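Local coordinates for putative glutathione-regulated potassium-efflux system protein KefB (Vibrio parahaemolyticus RIMD 2210633, PDB 3C85), which probably acts as a membrane antiporter in potassium efflux, and is represented here by its C-terminal TrkA-N domain, which binds AMP, at residues Gln41-Gly46 with Asp95-Ile100; Val109-Pro114 with Gln120-Gln125; Ala136-Tyr141 with Tyr160-Ser165. All coordinates share one frame; numbering follows the deposited sequence.

Contact 1 (Gln41-Gly46 with Asp95-Ile100)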
loop_
_atom_site.group_PDB
_atom_site.type_symbol
_atom_site.label_atom_id
_atom_site.label_comp_id
_atom_site.label_asym_id
_atom_site.label_seq_id
_atom_site.Cartn_x
_atom_site.Cartn_y
_atom_site.Cartn_z
ATOM N N GLN A 41 9.026 9.056 -19.181
ATOM C CA GLN A 41 8.225 10.170 -18.719
ATOM C C GLN A 41 8.109 10.149 -17.194
ATOM O O GLN A 41 7.726 11.155 -16.584
ATOM C CB GLN A 41 6.851 10.088 -19.336
ATOM C CG GLN A 41 6.850 10.323 -20.854
ATOM C CD GLN A 41 5.473 10.239 -21.438
ATOM O OE1 GLN A 41 5.072 9.212 -22.011
ATOM N NE2 GLN A 41 4.740 11.311 -21.325
ATOM N N VAL A 42 8.440 9.002 -16.581
ATOM C CA VAL A 42 8.384 8.831 -15.115
ATOM C C VAL A 42 9.760 8.341 -14.681
ATOM O O VAL A 42 10.288 7.428 -15.293
ATOM C CB VAL A 42 7.294 7.791 -14.667
ATOM C CG1 VAL A 42 7.226 7.683 -13.136
ATOM C CG2 VAL A 42 5.908 8.183 -15.207
ATOM N N LEU A 43 10.349 8.981 -13.676
ATOM C CA LEU A 43 11.558 8.481 -13.041
ATOM C C LEU A 43 11.121 7.900 -11.701
ATOM O O LEU A 43 10.453 8.595 -10.923
ATOM C CB LEU A 43 12.511 9.629 -12.804
ATOM C CG LEU A 43 13.985 9.465 -12.576
ATOM C CD1 LEU A 43 14.677 8.549 -13.612
ATOM C CD2 LEU A 43 14.546 10.892 -12.712
ATOM N N ILE A 44 11.437 6.633 -11.438
ATOM C CA ILE A 44 11.046 6.022 -10.139
ATOM C C ILE A 44 12.317 5.813 -9.319
ATOM O O ILE A 44 13.161 5.029 -9.656
ATOM C CB ILE A 44 10.276 4.706 -10.313
ATOM C CG1 ILE A 44 9.035 4.971 -11.207
ATOM C CG2 ILE A 44 9.886 4.110 -8.933
ATOM C CD1 ILE A 44 8.243 3.723 -11.494
ATOM N N LEU A 45 12.482 6.570 -8.262
ATOM C CA LEU A 45 13.723 6.476 -7.514
ATOM C C LEU A 45 13.537 5.446 -6.394
ATOM O O LEU A 45 12.868 5.732 -5.383
ATOM C CB LEU A 45 14.055 7.847 -6.935
ATOM C CG LEU A 45 14.238 8.980 -7.979
ATOM C CD1 LEU A 45 14.540 10.297 -7.260
ATOM C CD2 LEU A 45 15.385 8.616 -8.917
ATOM N N GLY A 46 14.135 4.268 -6.550
ATOM C CA GLY A 46 14.009 3.220 -5.516
ATOM C C GLY A 46 13.160 2.186 -6.198
ATOM O O GLY A 46 12.032 2.491 -6.578
ATOM N N ASP A 95 26.806 13.349 -7.682
ATOM C CA ASP A 95 27.583 12.824 -8.810
ATOM C C ASP A 95 26.728 11.922 -9.716
ATOM O O ASP A 95 26.962 11.857 -10.921
ATOM C CB ASP A 95 28.790 12.018 -8.315
ATOM C CG ASP A 95 29.896 12.887 -7.755
ATOM O OD1 ASP A 95 29.786 14.139 -7.783
ATOM O OD2 ASP A 95 30.903 12.296 -7.281
ATOM N N PHE A 96 25.762 11.222 -9.139
ATOM C CA PHE A 96 24.782 10.476 -9.934
ATOM C C PHE A 96 24.000 11.450 -10.798
ATOM O O PHE A 96 23.904 11.265 -11.992
ATOM C CB PHE A 96 23.810 9.687 -9.062
ATOM C CG PHE A 96 22.660 9.110 -9.832
ATOM C CD1 PHE A 96 22.845 7.989 -10.624
ATOM C CD2 PHE A 96 21.403 9.716 -9.807
ATOM C CE1 PHE A 96 21.782 7.430 -11.347
ATOM C CE2 PHE A 96 20.343 9.172 -10.537
ATOM C CZ PHE A 96 20.550 8.028 -11.329
ATOM N N TRP A 97 23.463 12.504 -10.183
ATOM C CA TRP A 97 22.650 13.477 -10.897
ATOM C C TRP A 97 23.406 14.248 -11.981
ATOM O O TRP A 97 22.808 14.696 -12.975
ATOM C CB TRP A 97 21.969 14.403 -9.898
ATOM C CG TRP A 97 20.862 13.682 -9.164
ATOM C CD1 TRP A 97 20.926 13.092 -7.936
ATOM C CD2 TRP A 97 19.550 13.423 -9.673
ATOM N NE1 TRP A 97 19.697 12.504 -7.622
ATOM C CE2 TRP A 97 18.847 12.682 -8.681
ATOM C CE3 TRP A 97 18.897 13.745 -10.873
ATOM C CZ2 TRP A 97 17.523 12.267 -8.846
ATOM C CZ3 TRP A 97 17.576 13.329 -11.040
ATOM C CH2 TRP A 97 16.907 12.597 -10.029
ATOM N N GLU A 98 24.705 14.344 -11.816
ATOM C CA GLU A 98 25.531 15.043 -12.776
ATOM C C GLU A 98 25.653 14.246 -14.064
ATOM O O GLU A 98 25.920 14.798 -15.088
ATOM C CB GLU A 98 26.902 15.364 -12.190
ATOM C CG GLU A 98 27.012 16.763 -11.620
ATOM C CD GLU A 98 27.245 17.793 -12.693
ATOM O OE1 GLU A 98 28.236 17.667 -13.412
ATOM O OE2 GLU A 98 26.430 18.721 -12.836
ATOM N N ARG A 99 25.417 12.953 -13.983
ATOM C CA ARG A 99 25.479 12.071 -15.138
ATOM C C ARG A 99 24.250 12.190 -16.031
ATOM O O ARG A 99 24.289 11.768 -17.174
ATOM C CB ARG A 99 25.668 10.620 -14.695
ATOM C CG ARG A 99 27.016 10.317 -14.010
ATOM C CD ARG A 99 26.966 8.980 -13.297
ATOM N NE ARG A 99 26.807 7.864 -14.237
ATOM C CZ ARG A 99 26.407 6.633 -13.907
ATOM N NH1 ARG A 99 26.125 6.341 -12.648
ATOM N NH2 ARG A 99 26.289 5.691 -14.842
ATOM N N ILE A 100 23.165 12.764 -15.520
ATOM C CA ILE A 100 21.862 12.700 -16.201
ATOM C C ILE A 100 21.627 13.845 -17.193
ATOM O O ILE A 100 21.681 15.022 -16.835
ATOM C CB ILE A 100 20.676 12.541 -15.205
ATOM C CG1 ILE A 100 20.808 11.214 -14.445
ATOM C CG2 ILE A 100 19.344 12.593 -15.940
ATOM C CD1 ILE A 100 19.779 10.999 -13.359
#

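Contact 2 (Val109-Pro114 with Gln120-Gln125)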
loop_
_atom_site.group_PDB
_atom_site.type_symbol
_atom_site.label_atom_id
_atom_site.label_comp_id
_atom_site.label_asym_id
_atom_site.label_seq_id
_atom_site.Cartn_x
_atom_site.Cartn_y
_atom_site.Cartn_z
ATOM N N VAL A 109 8.289 12.420 -11.158
ATOM C CA VAL A 109 9.261 11.672 -10.389
ATOM C C VAL A 109 8.536 11.061 -9.178
ATOM O O VAL A 109 7.816 11.780 -8.463
ATOM C CB VAL A 109 10.452 12.540 -9.910
ATOM C CG1 VAL A 109 11.399 11.668 -9.067
ATOM C CG2 VAL A 109 11.186 13.184 -11.095
ATOM N N LEU A 110 8.712 9.746 -8.959
ATOM C CA LEU A 110 8.201 9.061 -7.750
ATOM C C LEU A 110 9.327 8.815 -6.756
ATOM O O LEU A 110 10.322 8.200 -7.095
ATOM C CB LEU A 110 7.522 7.732 -8.086
ATOM C CG LEU A 110 6.329 7.851 -9.059
ATOM C CD1 LEU A 110 5.659 6.468 -9.207
ATOM C CD2 LEU A 110 5.300 8.868 -8.565
ATOM N N LEU A 111 9.211 9.340 -5.563
ATOM C CA LEU A 111 10.198 9.137 -4.554
ATOM C C LEU A 111 9.852 7.882 -3.720
ATOM O O LEU A 111 8.983 7.904 -2.911
ATOM C CB LEU A 111 10.311 10.358 -3.670
ATOM C CG LEU A 111 10.607 11.705 -4.321
ATOM C CD1 LEU A 111 10.749 12.758 -3.248
ATOM C CD2 LEU A 111 11.815 11.569 -5.085
ATOM N N ALA A 112 10.551 6.795 -3.982
ATOM C CA ALA A 112 10.249 5.495 -3.421
ATOM C C ALA A 112 11.458 4.805 -2.820
ATOM O O ALA A 112 11.604 3.626 -2.910
ATOM C CB ALA A 112 9.629 4.658 -4.414
HETATM N N MSE A 113 12.345 5.608 -2.242
HETATM C CA MSE A 113 13.552 5.095 -1.616
HETATM C C MSE A 113 13.165 4.343 -0.355
HETATM O O MSE A 113 12.047 4.483 0.138
HETATM C CB MSE A 113 14.510 6.238 -1.277
HETATM C CG MSE A 113 14.710 7.236 -2.406
HETATM SE SE MSE A 113 16.187 6.755 -3.584
HETATM C CE MSE A 113 17.339 8.296 -3.269
ATOM N N PRO A 114 14.085 3.542 0.165
ATOM C CA PRO A 114 13.783 2.755 1.341
ATOM C C PRO A 114 14.051 3.471 2.644
ATOM O O PRO A 114 13.620 3.026 3.650
ATOM C CB PRO A 114 14.712 1.557 1.186
ATOM C CG PRO A 114 15.776 2.009 0.494
ATOM C CD PRO A 114 15.391 3.167 -0.349
ATOM N N GLN A 120 14.128 12.657 0.860
ATOM C CA GLN A 120 14.360 14.087 1.104
ATOM C C GLN A 120 15.600 14.577 0.361
ATOM O O GLN A 120 15.564 15.611 -0.312
ATOM C CB GLN A 120 14.435 14.391 2.623
ATOM C CG GLN A 120 13.053 14.618 3.353
ATOM C CD GLN A 120 12.399 16.007 3.069
ATOM O OE1 GLN A 120 12.876 16.765 2.222
ATOM N NE2 GLN A 120 11.273 16.321 3.780
ATOM N N THR A 121 16.691 13.809 0.438
ATOM C CA THR A 121 17.941 14.161 -0.275
ATOM C C THR A 121 17.780 14.092 -1.808
ATOM O O THR A 121 18.233 14.989 -2.519
ATOM C CB THR A 121 19.114 13.295 0.235
ATOM O OG1 THR A 121 19.200 13.479 1.653
ATOM C CG2 THR A 121 20.470 13.686 -0.405
ATOM N N ALA A 122 17.070 13.079 -2.298
ATOM C CA ALA A 122 16.760 12.981 -3.723
ATOM C C ALA A 122 15.982 14.181 -4.206
ATOM O O ALA A 122 16.278 14.691 -5.263
ATOM C CB ALA A 122 15.995 11.722 -4.036
ATOM N N LEU A 123 14.975 14.611 -3.443
ATOM C CA LEU A 123 14.196 15.802 -3.771
ATOM C C LEU A 123 15.078 17.054 -3.898
ATOM O O LEU A 123 14.929 17.834 -4.847
ATOM C CB LEU A 123 13.090 16.001 -2.740
ATOM C CG LEU A 123 12.278 17.306 -2.723
ATOM C CD1 LEU A 123 11.380 17.421 -3.938
ATOM C CD2 LEU A 123 11.471 17.366 -1.445
ATOM N N GLU A 124 15.989 17.243 -2.942
ATOM C CA GLU A 124 16.962 18.348 -3.006
ATOM C C GLU A 124 17.819 18.312 -4.282
ATOM O O GLU A 124 18.113 19.358 -4.886
ATOM C CB GLU A 124 17.883 18.316 -1.774
ATOM C CG GLU A 124 17.158 18.641 -0.466
ATOM C CD GLU A 124 18.055 18.562 0.787
ATOM O OE1 GLU A 124 19.249 18.205 0.632
ATOM O OE2 GLU A 124 17.570 18.866 1.918
ATOM N N GLN A 125 18.228 17.113 -4.696
ATOM C CA GLN A 125 19.080 16.999 -5.874
ATOM C C GLN A 125 18.300 17.422 -7.111
ATOM O O GLN A 125 18.815 18.142 -7.967
ATOM C CB GLN A 125 19.630 15.574 -6.023
ATOM C CG GLN A 125 20.681 15.200 -5.007
ATOM C CD GLN A 125 21.830 16.198 -4.966
ATOM O OE1 GLN A 125 22.389 16.566 -5.995
ATOM N NE2 GLN A 125 22.193 16.627 -3.766
#

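Contact 3 (Ala136-Tyr141 with Tyr160-Ser165)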
loop_
_atom_site.group_PDB
_atom_site.type_symbol
_atom_site.label_atom_id
_atom_site.label_comp_id
_atom_site.label_asym_id
_atom_site.label_seq_id
_atom_site.Cartn_x
_atom_site.Cartn_y
_atom_site.Cartn_z
ATOM N N ALA A 136 5.949 13.086 -6.672
ATOM C CA ALA A 136 5.178 12.435 -5.643
ATOM C C ALA A 136 6.032 11.555 -4.759
ATOM O O ALA A 136 7.018 11.056 -5.151
ATOM C CB ALA A 136 4.074 11.706 -6.186
ATOM N N ALA A 137 5.613 11.428 -3.525
ATOM C CA ALA A 137 6.386 10.757 -2.481
ATOM C C ALA A 137 5.499 9.872 -1.621
ATOM O O ALA A 137 4.260 10.042 -1.566
ATOM C CB ALA A 137 7.095 11.770 -1.646
ATOM N N ILE A 138 6.115 8.918 -0.948
ATOM C CA ILE A 138 5.395 8.010 -0.098
ATOM C C ILE A 138 6.215 7.861 1.145
ATOM O O ILE A 138 7.387 7.827 1.078
ATOM C CB ILE A 138 5.149 6.662 -0.790
ATOM C CG1 ILE A 138 4.032 5.867 -0.141
ATOM C CG2 ILE A 138 6.403 5.885 -0.944
ATOM C CD1 ILE A 138 3.527 4.803 -0.985
ATOM N N ALA A 139 5.560 7.823 2.287
ATOM C CA ALA A 139 6.235 7.697 3.544
ATOM C C ALA A 139 5.386 7.012 4.630
ATOM O O ALA A 139 4.293 6.645 4.399
ATOM C CB ALA A 139 6.705 9.022 4.005
ATOM N N GLU A 140 5.955 6.878 5.804
ATOM C CA GLU A 140 5.344 6.136 6.886
ATOM C C GLU A 140 4.357 6.865 7.792
ATOM O O GLU A 140 3.435 6.294 8.279
ATOM C CB GLU A 140 6.420 5.519 7.746
ATOM C CG GLU A 140 7.119 4.420 7.121
ATOM C CD GLU A 140 7.861 3.618 8.121
ATOM O OE1 GLU A 140 8.872 4.078 8.613
ATOM O OE2 GLU A 140 7.382 2.552 8.465
ATOM N N TYR A 141 4.636 8.132 8.018
ATOM C CA TYR A 141 4.013 8.916 9.053
ATOM C C TYR A 141 3.585 10.290 8.562
ATOM O O TYR A 141 4.214 10.849 7.716
ATOM C CB TYR A 141 4.962 9.091 10.227
ATOM C CG TYR A 141 5.439 7.818 10.882
ATOM C CD1 TYR A 141 4.583 7.033 11.610
ATOM C CD2 TYR A 141 6.735 7.433 10.801
ATOM C CE1 TYR A 141 5.030 5.877 12.232
ATOM C CE2 TYR A 141 7.182 6.303 11.401
ATOM C CZ TYR A 141 6.335 5.520 12.117
ATOM O OH TYR A 141 6.787 4.377 12.726
ATOM N N TYR A 160 1.268 2.716 4.327
ATOM C CA TYR A 160 0.325 1.740 4.919
ATOM C C TYR A 160 -1.132 2.000 4.542
ATOM O O TYR A 160 -1.861 1.062 4.348
ATOM C CB TYR A 160 0.520 1.661 6.441
ATOM C CG TYR A 160 1.962 1.330 6.697
ATOM C CD1 TYR A 160 2.442 0.023 6.499
ATOM C CD2 TYR A 160 2.852 2.325 7.073
ATOM C CE1 TYR A 160 3.777 -0.273 6.668
ATOM C CE2 TYR A 160 4.201 2.037 7.264
ATOM C CZ TYR A 160 4.643 0.747 7.048
ATOM O OH TYR A 160 5.961 0.507 7.224
ATOM N N SER A 161 -1.529 3.267 4.405
ATOM C CA SER A 161 -2.861 3.597 3.880
ATOM C C SER A 161 -3.048 3.073 2.477
ATOM O O SER A 161 -4.077 2.471 2.151
ATOM C CB SER A 161 -3.071 5.122 3.886
ATOM O OG SER A 161 -2.968 5.614 5.220
ATOM N N GLU A 162 -2.059 3.331 1.634
ATOM C CA GLU A 162 -2.054 2.845 0.244
ATOM C C GLU A 162 -2.084 1.320 0.193
ATOM O O GLU A 162 -2.827 0.734 -0.615
ATOM C CB GLU A 162 -0.817 3.394 -0.509
ATOM C CG GLU A 162 -0.865 4.952 -0.691
ATOM C CD GLU A 162 -2.166 5.427 -1.358
ATOM O OE1 GLU A 162 -2.603 4.814 -2.365
ATOM O OE2 GLU A 162 -2.761 6.424 -0.875
ATOM N N ALA A 163 -1.276 0.678 1.025
ATOM C CA ALA A 163 -1.325 -0.783 1.140
ATOM C C ALA A 163 -2.749 -1.317 1.438
ATOM O O ALA A 163 -3.199 -2.233 0.778
ATOM C CB ALA A 163 -0.344 -1.267 2.192
ATOM N N GLY A 164 -3.433 -0.743 2.418
ATOM C CA GLY A 164 -4.778 -1.175 2.802
ATOM C C GLY A 164 -5.779 -0.952 1.690
ATOM O O GLY A 164 -6.654 -1.827 1.419
ATOM N N SER A 165 -5.660 0.201 1.030
ATOM C CA SER A 165 -6.507 0.505 -0.143
ATOM C C SER A 165 -6.362 -0.534 -1.273
ATOM O O SER A 165 -7.369 -1.103 -1.767
ATOM C CB SER A 165 -6.154 1.920 -0.677
ATOM O OG SER A 165 -6.755 2.083 -1.952
#

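Contact 1 (Gln41-Gly46 with Asp95-Ile100)
Trp97 pushes the far end of its six-membered ring toward two leucines of strand 42-45, an inner strand of the parallel sheet in this Rossmann-type TrkA-N domain. Leu45 CD1 sits 3.9 Å from Trp97 CZ2, at the ring edge and close to the plane of the indole. Leu43 CD2 comes 4.0 Å from Trp97 CH2, approaching obliquely. The backbones stay well apart, with CA of Leu45 11.8 Å from CA of Trp97, and the long side chains bridge that distance. Leu43 and Leu45 differ in their first torsion: CG of Leu43 is anti to the backbone N (chi1 -160°), whereas CG of Leu45 is anti to the carbonyl carbon (chi1 -60°), yet each sends a methyl to the six-membered ring of the indole.

What fixes the indole lies one shell out. Phe96 CD2 stands 3.8 Å above one face of the Trp97 ring, offset toward its rim, while Trp97 CD1 lies in the plane of the Phe96 ring at its edge. Trp97 NE1 donates to the carbonyl O of Ala91, a residue of the AMP site, which ties the buried indole to the nucleotide-binding region. The strand then runs into Gly46, consistent with the first glycine of a GxGxxG turn. Further along the Trp97 segment, Ile100 N bonds to Trp97 O at 3.2 Å.

Contact 2 (Val109-Pro114 with Gln120-Gln125)
Leu111 and selenomethionine Met113 meet Ala122 and Leu123 through saturated carbon alone; no ring or other flat group takes part, so methyl and methylene groups decide the fit. Strand 108-111 and helix 116-128 are the first strand and the helix of a beta-alpha-beta unit of the Rossmann-type fold, and this contact seats the helix against the strand it has just left. Leu111 spreads its two methyls over neighbouring helix residues: CD1 reaches CB of Leu123 at 4.0 Å, and CD2 faces CB of Ala122 at a looser 4.3 Å. The Leu111 and Leu123 side chains cross at about a right angle, and the atom Leu123 presents is its CB; its side chain also touches Ile135 of strand 134-139.

The small Ala122 faces the strand where the helix comes nearest, its CA 7.7 Å from that of Leu111. Its CB is also touched by Leu45 of the neighbouring strand.

Beyond the end of the strand, Met113 folds back toward the helix through bends at chi2 (-90°) and chi3 (-117°). It lies beside Ala91 and Thr92, Ala91 being part of the AMP site, while Asn119 OD1 accepts a hydrogen bond from its backbone N. The bent chain finishes with Met113 CE 3.8 Å from Ala122 CB.

Contact 3 (Ala136-Tyr141 with Tyr160-Ser165)
Strand 134-139 and the start of helix 159-175 draw together toward the strand's C-terminal end, the CA separation falling from 9.1 Å for Ile138 and Glu162 to 7.0 Å for Glu140 and Tyr160. At the close end Tyr160 OH donates a 2.8 Å hydrogen bond to Glu140 OE2. The oxygen is met on its anti side, with the hydroxyl 22° out of the carboxylate plane, and OE2 itself lies near the plane of the phenol ring, at its edge. Carboxylate and ring are turned 46° against each other. Alongside the bond, the Glu140 chain runs past the ring rim, its CG 3.8 Å from Tyr160 CE2; an extended chi2 of -163° carries the carboxylate on to the hydroxyl.

Glu140 lies just past a sheet strand of the Rossmann-type fold, and helix 159-175 leaves that sheet to pack on the second subunit, so the bond ties the root of the dimer helix to the strand end. Asn158 OD1 accepts from Ser161 N at this root, and Arg49 of the second subunit packs on Tyr160.

Deeper in, Ile138 CD1 makes a loose approach to the Glu162 methylene CG at 4.4 Å; Ile138 also packs on Phe167 of the second subunit. The carboxylate of Glu162 looks across the interface, where its OE2 is hydrogen-bonded to His170 ND1 of the second subunit.

How the contacts relate
From the N terminus, contact 1 closes the longest loop, from strand 42-45 through strands 66-70 and 86-88 to helix 94-98. Contact 2 follows as a short closure between strand 108-111 and helix 116-128, and contact 3 spans helix 142-151 and strand 155-158 before reaching helix 159-175. The three come in series, none nested or crossing. The sheet joins them laterally: Leu43 O and Leu110 N are 2.9 Å apart, a probable hydrogen bond between contacts 1 and 2, while Leu111 N and Ala136 O, at 2.8 Å, probably pair contacts 2 and 3. Contacts 1 and 3 do not touch; their centres lie about 22 Å apart.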